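Local coordinates for protein alpha-glucosidase (Pseudoalteromonas sp. K8, PDB 5HQA) that hydrolyses alpha-glucosides as a calcium-containing, chloride-activated member of glycoside hydrolase family 97, and here holds the inhibitor acarbose in its pocket, at residues Ile267-Gly272 against Lys291-Tyr296; Asp306-Glu311 against Thr349-Ile354. All blocks are in the same frame, centred on the assembly; numbering follows the deposited sequence.

How the contacts relate
Both contacts belong to the parallel barrel of the catalytic domain, and their centres lie 9 Å apart. Contact 1 packs helix 290-303 on strand 264-269; contact 2 pairs strand 307-310, which follows that helix in the chain, with strand 352-358. Strands 264-269 and 307-310 are neighbours in the same sheet, joined by probable hydrogen bonds from Ile269 N to Leu309 O (2.8 Å) and from Leu309 N to Ile267 O (2.9 Å). Thr293 OG1 of the helix packs on Val310 CG2 of strand 307-310. Beyond the strands, Trp270 CD1 lies 3.3 Å from Glu311 OE2, and Trp270 and Glu311 each bind the same acarbose unit, AC1.

Contact 1 (Ile267-Gly272 against Lys291-Tyr296); sequences IGIWWG and KNTKYY. With AC1 (4,6-dideoxy-4-{[(1S,4R,5S,6S)-4,5,6-trihydroxy-3-(hydroxymethyl)cyclohex-2-en-1-yl]amino}-alpha-D-glucopyranose), chain B.
Tyr296 and Ile269 meet with the aliphatic chain of the isoleucine laid over the phenol ring. Ile269 CG1 sits 3.7 Å from the centroid of the Tyr296 ring and only 14° off its normal, a CH-pi contact over the middle of one face. CG1 lies beside the backbone N of Ile269, anti to the carbonyl carbon (chi1 -64°), which puts CG1 over the ring. Its CD1 then reaches the helix surface, touching Asn292 CB and, at 3.6 Å, Thr293 OG1; that hydroxyl is bonded one turn back to Thr289 O. Ile267 meets the ring obliquely, its CD1 3.9 Å from Tyr296 CD2, and the same methyl lies against the backbone carbonyl of Tyr296. The ring also lies close to the main chain, Tyr296 CE2 3.2 Å from Gly268 O, at an oblique angle. This is the packing of a beta-alpha-beta unit of a TIM-type barrel: strand 264-269 leads at its C-terminal end to the pocket, and helix 290-303 returns nearly antiparallel to it, 167° between the short axes. Val308 of the next strand also touches Tyr296, and Pro534 of helix 534-538 adds to its surroundings. The phenol oxygen is buried at the start of helix 271-274, where a water 3.0 Å from Tyr296 OH accepts hydrogen bonds from Trp270 N and Gly272 N. An alanine in place of Tyr296 would probably leave Ile269 CG1 facing a gap and that water without its phenolic partner. Trp270, at the N-cap of the short helix, turns from this packing to the cyclitol ring of AC1: CG is anti to the backbone N, and NE1 donates to AC1 O3B at 3.1 Å and, more weakly, to AC1 O4.

Contact 2 (Asp306-Glu311 against Thr349-Ile354); sequences DGVLVE and TGVQLI. With AC1 (4,6-dideoxy-4-{[(1S,4R,5S,6S)-4,5,6-trihydroxy-3-(hydroxymethyl)cyclohex-2-en-1-yl]amino}-alpha-D-glucopyranose), chain B.
Ile354 lies against Gly307 and Leu309, its CD1 3.9 Å from the carbonyl carbon of Gly307 and its CG2 3.9 Å from Leu309 CD1, where the two side chains cross at about a right angle. A CB on Gly307 would run into Ile354 CD1, so the absence of a side chain makes room for that methyl. With CG1 of Ile354 beside its own backbone N (chi1 -68°) and CD1 extended beyond it, the methyl lies against Gly307. Elsewhere, Val308 CG2 meets Val351 CG1 at 3.8 Å, and Val310 CG2 meets Leu353 CD1 at 3.7 Å; Val351 packs outward on Ala300 and Ala301 of helix 290-303.

The backbones pair as adjacent parallel strands of the TIM-type barrel, crossing at -33°. Three hydrogen bonds alternate between them: Gln352 N to Asp306 O, almost straight at 177°; Val308 N to Gln352 O at 2.8 Å, approaching head-on to the carbonyl; and Ile354 N to Val308 O, with the donor well above the carbonyl plane. Water takes over at both ends. One molecule donates to Asp306 O and Gly350 O, another to Val310 O and Ile354 O (2.7 Å to the latter), while the buried Val310 N finds no partner.

Past the last strand residue, Glu311 OE1 accepts from AC1 O4 at 2.6 Å and also from Trp280 NE1, and OE2 forms a salt bridge with Lys386. A largely apolar strand pair thus ends in a carboxylate whose two oxygens have separate protein partners, which probably restrains its rotation where it meets the cyclitol of AC1.

Contact 1 (Ile267-Gly272 against Lys291-Tyr296)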
loop_
_atom_site.group_PDB
_atom_site.type_symbol
_atom_site.label_atom_id
_atom_site.label_comp_id
_atom_site.label_asym_id
_atom_site.label_seq_id
_atom_site.Cartn_x
_atom_site.Cartn_y
_atom_site.Cartn_z
ATOM N N ILE A 267 18.254 -5.902 4.139
ATOM C CA ILE A 267 18.093 -7.022 5.054
ATOM C C ILE A 267 17.904 -6.440 6.446
ATOM O O ILE A 267 17.913 -5.217 6.627
ATOM C CB ILE A 267 19.300 -7.971 5.015
ATOM C CG1 ILE A 267 20.572 -7.224 5.439
ATOM C CG2 ILE A 267 19.452 -8.591 3.621
ATOM C CD1 ILE A 267 21.835 -8.068 5.349
ATOM N N GLY A 268 17.737 -7.294 7.447
ATOM C CA GLY A 268 17.551 -6.726 8.759
ATOM C C GLY A 268 17.675 -7.698 9.900
ATOM O O GLY A 268 17.397 -8.888 9.747
ATOM N N ILE A 269 18.125 -7.193 11.046
ATOM C CA ILE A 269 17.962 -7.889 12.315
ATOM C C ILE A 269 16.494 -7.706 12.670
ATOM O O ILE A 269 16.074 -6.630 13.111
ATOM C CB ILE A 269 18.898 -7.343 13.393
ATOM C CG1 ILE A 269 20.348 -7.608 12.990
ATOM C CG2 ILE A 269 18.592 -7.971 14.748
ATOM C CD1 ILE A 269 21.384 -6.891 13.853
ATOM N N TRP A 270 15.697 -8.738 12.397
ATOM C CA TRP A 270 14.251 -8.590 12.304
ATOM C C TRP A 270 13.549 -9.941 12.429
ATOM O O TRP A 270 12.885 -10.206 13.435
ATOM C CB TRP A 270 13.870 -7.906 10.982
ATOM C CG TRP A 270 12.392 -7.766 10.860
ATOM C CD1 TRP A 270 11.594 -6.903 11.558
ATOM C CD2 TRP A 270 11.515 -8.537 10.023
ATOM N NE1 TRP A 270 10.275 -7.085 11.205
ATOM C CE2 TRP A 270 10.200 -8.085 10.268
ATOM C CE3 TRP A 270 11.713 -9.568 9.096
ATOM C CZ2 TRP A 270 9.089 -8.627 9.619
ATOM C CZ3 TRP A 270 10.609 -10.108 8.454
ATOM C CH2 TRP A 270 9.313 -9.637 8.719
ATOM N N TRP A 271 13.693 -10.802 11.418
ATOM C CA TRP A 271 12.991 -12.085 11.406
ATOM C C TRP A 271 13.360 -12.941 12.612
ATOM O O TRP A 271 12.516 -13.671 13.146
ATOM C CB TRP A 271 13.324 -12.817 10.110
ATOM C CG TRP A 271 12.591 -14.098 9.824
ATOM C CD1 TRP A 271 13.142 -15.347 9.705
ATOM C CD2 TRP A 271 11.194 -14.248 9.543
ATOM N NE1 TRP A 271 12.171 -16.265 9.381
ATOM C CE2 TRP A 271 10.967 -15.619 9.276
ATOM C CE3 TRP A 271 10.111 -13.359 9.492
ATOM C CZ2 TRP A 271 9.705 -16.120 8.972
ATOM C CZ3 TRP A 271 8.854 -13.857 9.180
ATOM C CH2 TRP A 271 8.662 -15.225 8.918
ATOM N N GLY A 272 14.623 -12.869 13.051
ATOM C CA GLY A 272 15.036 -13.632 14.219
ATOM C C GLY A 272 14.196 -13.338 15.448
ATOM O O GLY A 272 13.930 -14.232 16.255
ATOM N N LYS A 291 27.990 -6.208 17.329
ATOM C CA LYS A 291 28.540 -7.371 16.641
ATOM C C LYS A 291 27.564 -7.917 15.604
ATOM O O LYS A 291 27.946 -8.200 14.461
ATOM C CB LYS A 291 28.894 -8.445 17.668
ATOM C CG LYS A 291 29.343 -9.773 17.089
ATOM C CD LYS A 291 29.773 -10.716 18.218
ATOM C CE LYS A 291 30.336 -12.030 17.694
ATOM N NZ LYS A 291 29.290 -12.861 17.021
ATOM N N ASN A 292 26.295 -8.092 15.990
ATOM C CA ASN A 292 25.314 -8.617 15.047
ATOM C C ASN A 292 25.114 -7.664 13.877
ATOM O O ASN A 292 25.032 -8.095 12.722
ATOM C CB ASN A 292 23.976 -8.882 15.747
ATOM C CG ASN A 292 23.983 -10.161 16.570
ATOM O OD1 ASN A 292 24.823 -11.039 16.372
ATOM N ND2 ASN A 292 23.030 -10.275 17.491
ATOM N N THR A 293 25.037 -6.362 14.158
ATOM C CA THR A 293 24.801 -5.401 13.086
ATOM C C THR A 293 25.956 -5.401 12.094
ATOM O O THR A 293 25.735 -5.368 10.877
ATOM C CB THR A 293 24.576 -4.004 13.667
ATOM O OG1 THR A 293 23.446 -4.032 14.550
ATOM C CG2 THR A 293 24.305 -3.003 12.560
ATOM N N LYS A 294 27.195 -5.470 12.593
ATOM C CA LYS A 294 28.346 -5.524 11.697
ATOM C C LYS A 294 28.330 -6.787 10.850
ATOM O O LYS A 294 28.721 -6.765 9.676
ATOM C CB LYS A 294 29.645 -5.444 12.497
ATOM C CG LYS A 294 29.946 -4.072 13.081
ATOM C CD LYS A 294 31.313 -4.052 13.762
ATOM C CE LYS A 294 31.716 -2.630 14.128
ATOM N NZ LYS A 294 33.064 -2.545 14.777
ATOM N N TYR A 295 27.892 -7.905 11.434
ATOM C CA TYR A 295 27.789 -9.144 10.673
ATOM C C TYR A 295 26.783 -9.001 9.536
ATOM O O TYR A 295 27.046 -9.435 8.407
ATOM C CB TYR A 295 27.413 -10.291 11.612
ATOM C CG TYR A 295 26.882 -11.535 10.934
ATOM C CD1 TYR A 295 27.742 -12.501 10.425
ATOM C CD2 TYR A 295 25.514 -11.758 10.836
ATOM C CE1 TYR A 295 27.251 -13.647 9.816
ATOM C CE2 TYR A 295 25.012 -12.892 10.232
ATOM C CZ TYR A 295 25.881 -13.836 9.720
ATOM O OH TYR A 295 25.363 -14.969 9.121
ATOM N N TYR A 296 25.633 -8.380 9.807
ATOM C CA TYR A 296 24.654 -8.157 8.744
ATOM C C TYR A 296 25.181 -7.180 7.696
ATOM O O TYR A 296 24.944 -7.363 6.494
ATOM C CB TYR A 296 23.335 -7.652 9.337
ATOM C CG TYR A 296 22.396 -8.754 9.790
ATOM C CD1 TYR A 296 22.691 -9.535 10.902
ATOM C CD2 TYR A 296 21.209 -9.006 9.104
ATOM C CE1 TYR A 296 21.831 -10.539 11.314
ATOM C CE2 TYR A 296 20.342 -10.012 9.512
ATOM C CZ TYR A 296 20.662 -10.772 10.615
ATOM O OH TYR A 296 19.808 -11.771 11.024
HETATM C C1 AC1 B . 1.070 -7.224 16.699
HETATM O O2 AC1 B . -0.665 -6.526 15.202
HETATM C C2 AC1 B . 0.699 -6.269 15.574
HETATM C C4A AC1 B . 7.925 -5.091 13.573
HETATM C C3 AC1 B . 1.628 -6.408 14.397
HETATM O O3 AC1 B . 1.209 -5.547 13.324
HETATM C C4 AC1 B . 3.042 -6.119 14.826
HETATM N N4A AC1 B . 3.990 -5.947 13.679
HETATM C C5 AC1 B . 3.353 -7.356 15.653
HETATM O O5 AC1 B . 2.554 -7.279 16.907
HETATM C C6 AC1 B . 4.796 -7.527 16.016
HETATM C C1B AC1 B . 4.864 -4.722 13.758
HETATM C C2B AC1 B . 5.804 -4.605 12.384
HETATM O O2B AC1 B . 4.939 -4.749 11.257
HETATM C C3B AC1 B . 6.865 -5.527 12.409
HETATM O O3B AC1 B . 7.596 -5.588 11.159
HETATM O O4 AC1 B . 8.932 -6.075 13.708
HETATM C C5B AC1 B . 7.297 -4.869 14.855
HETATM C C7B AC1 B . 5.686 -4.650 14.919
HETATM C C6B AC1 B . 8.167 -4.256 15.964
HETATM O O6B AC1 B . 8.356 -2.909 15.660
HETATM O O HOH W 1 16.848 -11.405 11.623
#

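Contact 2 (Asp306-Glu311 against Thr349-Ile354)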
loop_
_atom_site.group_PDB
_atom_site.type_symbol
_atom_site.label_atom_id
_atom_site.label_comp_id
_atom_site.label_asym_id
_atom_site.label_seq_id
_atom_site.Cartn_x
_atom_site.Cartn_y
_atom_site.Cartn_z
ATOM N N ASP A 306 21.526 -2.562 0.151
ATOM C CA ASP A 306 21.847 -1.166 0.433
ATOM C C ASP A 306 21.886 -0.850 1.921
ATOM O O ASP A 306 22.579 0.092 2.328
ATOM C CB ASP A 306 20.826 -0.238 -0.231
ATOM C CG ASP A 306 20.910 -0.254 -1.738
ATOM O OD1 ASP A 306 21.966 -0.639 -2.277
ATOM O OD2 ASP A 306 19.917 0.138 -2.388
ATOM N N GLY A 307 21.124 -1.578 2.737
ATOM C CA GLY A 307 20.977 -1.190 4.126
ATOM C C GLY A 307 20.609 -2.366 5.000
ATOM O O GLY A 307 20.212 -3.433 4.524
ATOM N N VAL A 308 20.756 -2.147 6.307
ATOM C CA VAL A 308 20.409 -3.129 7.328
ATOM C C VAL A 308 19.443 -2.468 8.302
ATOM O O VAL A 308 19.816 -1.519 9.001
ATOM C CB VAL A 308 21.645 -3.657 8.069
ATOM C CG1 VAL A 308 21.225 -4.580 9.209
ATOM C CG2 VAL A 308 22.589 -4.363 7.099
ATOM N N LEU A 309 18.203 -2.949 8.334
ATOM C CA LEU A 309 17.271 -2.568 9.386
ATOM C C LEU A 309 17.659 -3.254 10.688
ATOM O O LEU A 309 17.992 -4.441 10.699
ATOM C CB LEU A 309 15.847 -2.975 9.000
ATOM C CG LEU A 309 14.766 -2.891 10.085
ATOM C CD1 LEU A 309 14.387 -1.428 10.393
ATOM C CD2 LEU A 309 13.530 -3.710 9.679
ATOM N N VAL A 310 17.608 -2.517 11.797
ATOM C CA VAL A 310 17.862 -3.101 13.111
ATOM C C VAL A 310 16.770 -2.640 14.064
ATOM O O VAL A 310 16.641 -1.436 14.325
ATOM C CB VAL A 310 19.243 -2.724 13.668
ATOM C CG1 VAL A 310 19.441 -3.390 15.004
ATOM C CG2 VAL A 310 20.349 -3.136 12.715
ATOM N N GLU A 311 15.988 -3.591 14.581
ATOM C CA GLU A 311 14.952 -3.308 15.568
ATOM C C GLU A 311 15.423 -3.724 16.955
ATOM O O GLU A 311 16.144 -4.713 17.117
ATOM C CB GLU A 311 13.642 -4.027 15.230
ATOM C CG GLU A 311 13.097 -3.642 13.877
ATOM C CD GLU A 311 11.694 -4.158 13.636
ATOM O OE1 GLU A 311 11.177 -4.924 14.474
ATOM O OE2 GLU A 311 11.113 -3.800 12.586
ATOM N N THR A 349 31.786 0.161 4.899
ATOM C CA THR A 349 31.193 -0.904 4.105
ATOM C C THR A 349 30.317 -0.396 2.971
ATOM O O THR A 349 30.026 -1.162 2.050
ATOM C CB THR A 349 30.340 -1.822 4.986
ATOM O OG1 THR A 349 29.259 -1.067 5.549
ATOM C CG2 THR A 349 31.172 -2.441 6.101
ATOM N N GLY A 350 29.883 0.863 3.019
ATOM C CA GLY A 350 28.921 1.357 2.055
ATOM C C GLY A 350 27.510 0.867 2.273
ATOM O O GLY A 350 26.647 1.107 1.422
ATOM N N VAL A 351 27.252 0.184 3.384
ATOM C CA VAL A 351 25.929 -0.318 3.732
ATOM C C VAL A 351 25.351 0.587 4.803
ATOM O O VAL A 351 26.017 0.873 5.804
ATOM C CB VAL A 351 26.004 -1.766 4.242
ATOM C CG1 VAL A 351 24.612 -2.238 4.688
ATOM C CG2 VAL A 351 26.611 -2.669 3.180
ATOM N N GLN A 352 24.118 1.031 4.622
ATOM C CA GLN A 352 23.584 1.967 5.594
ATOM C C GLN A 352 22.805 1.264 6.691
ATOM O O GLN A 352 22.258 0.176 6.499
ATOM C CB GLN A 352 22.710 3.008 4.913
ATOM C CG GLN A 352 23.543 4.182 4.468
ATOM C CD GLN A 352 22.718 5.171 3.767
ATOM O OE1 GLN A 352 22.200 4.886 2.693
ATOM N NE2 GLN A 352 22.541 6.341 4.370
ATOM N N LEU A 353 22.794 1.886 7.866
ATOM C CA LEU A 353 21.853 1.504 8.904
ATOM C C LEU A 353 20.483 2.070 8.554
ATOM O O LEU A 353 20.367 3.243 8.180
ATOM C CB LEU A 353 22.322 2.028 10.261
ATOM C CG LEU A 353 21.400 1.834 11.462
ATOM C CD1 LEU A 353 21.262 0.362 11.807
ATOM C CD2 LEU A 353 21.939 2.615 12.651
ATOM N N ILE A 354 19.451 1.238 8.642
ATOM C CA ILE A 354 18.075 1.686 8.472
ATOM C C ILE A 354 17.482 1.842 9.866
ATOM O O ILE A 354 17.540 0.912 10.680
ATOM C CB ILE A 354 17.270 0.707 7.601
ATOM C CG1 ILE A 354 17.806 0.758 6.170
ATOM C CG2 ILE A 354 15.790 1.023 7.640
ATOM C CD1 ILE A 354 17.321 -0.369 5.302
HETATM C C1 AC1 B . 1.070 -7.224 16.699
HETATM O O2 AC1 B . -0.665 -6.526 15.202
HETATM C C2 AC1 B . 0.699 -6.269 15.574
HETATM C C4A AC1 B . 7.925 -5.091 13.573
HETATM C C3 AC1 B . 1.628 -6.408 14.397
HETATM O O3 AC1 B . 1.209 -5.547 13.324
HETATM C C4 AC1 B . 3.042 -6.119 14.826
HETATM N N4A AC1 B . 3.990 -5.947 13.679
HETATM C C5 AC1 B . 3.353 -7.356 15.653
HETATM O O5 AC1 B . 2.554 -7.279 16.907
HETATM C C6 AC1 B . 4.796 -7.527 16.016
HETATM C C1B AC1 B . 4.864 -4.722 13.758
HETATM C C2B AC1 B . 5.804 -4.605 12.384
HETATM O O2B AC1 B . 4.939 -4.749 11.257
HETATM C C3B AC1 B . 6.865 -5.527 12.409
HETATM O O3B AC1 B . 7.596 -5.588 11.159
HETATM O O4 AC1 B . 8.932 -6.075 13.708
HETATM C C5B AC1 B . 7.297 -4.869 14.855
HETATM C C7B AC1 B . 5.686 -4.650 14.919
HETATM C C6B AC1 B . 8.167 -4.256 15.964
HETATM O O6B AC1 B . 8.356 -2.909 15.660
HETATM O O HOH W 2 23.924 1.809 0.614
HETATM O O HOH W 3 17.973 0.770 13.353
#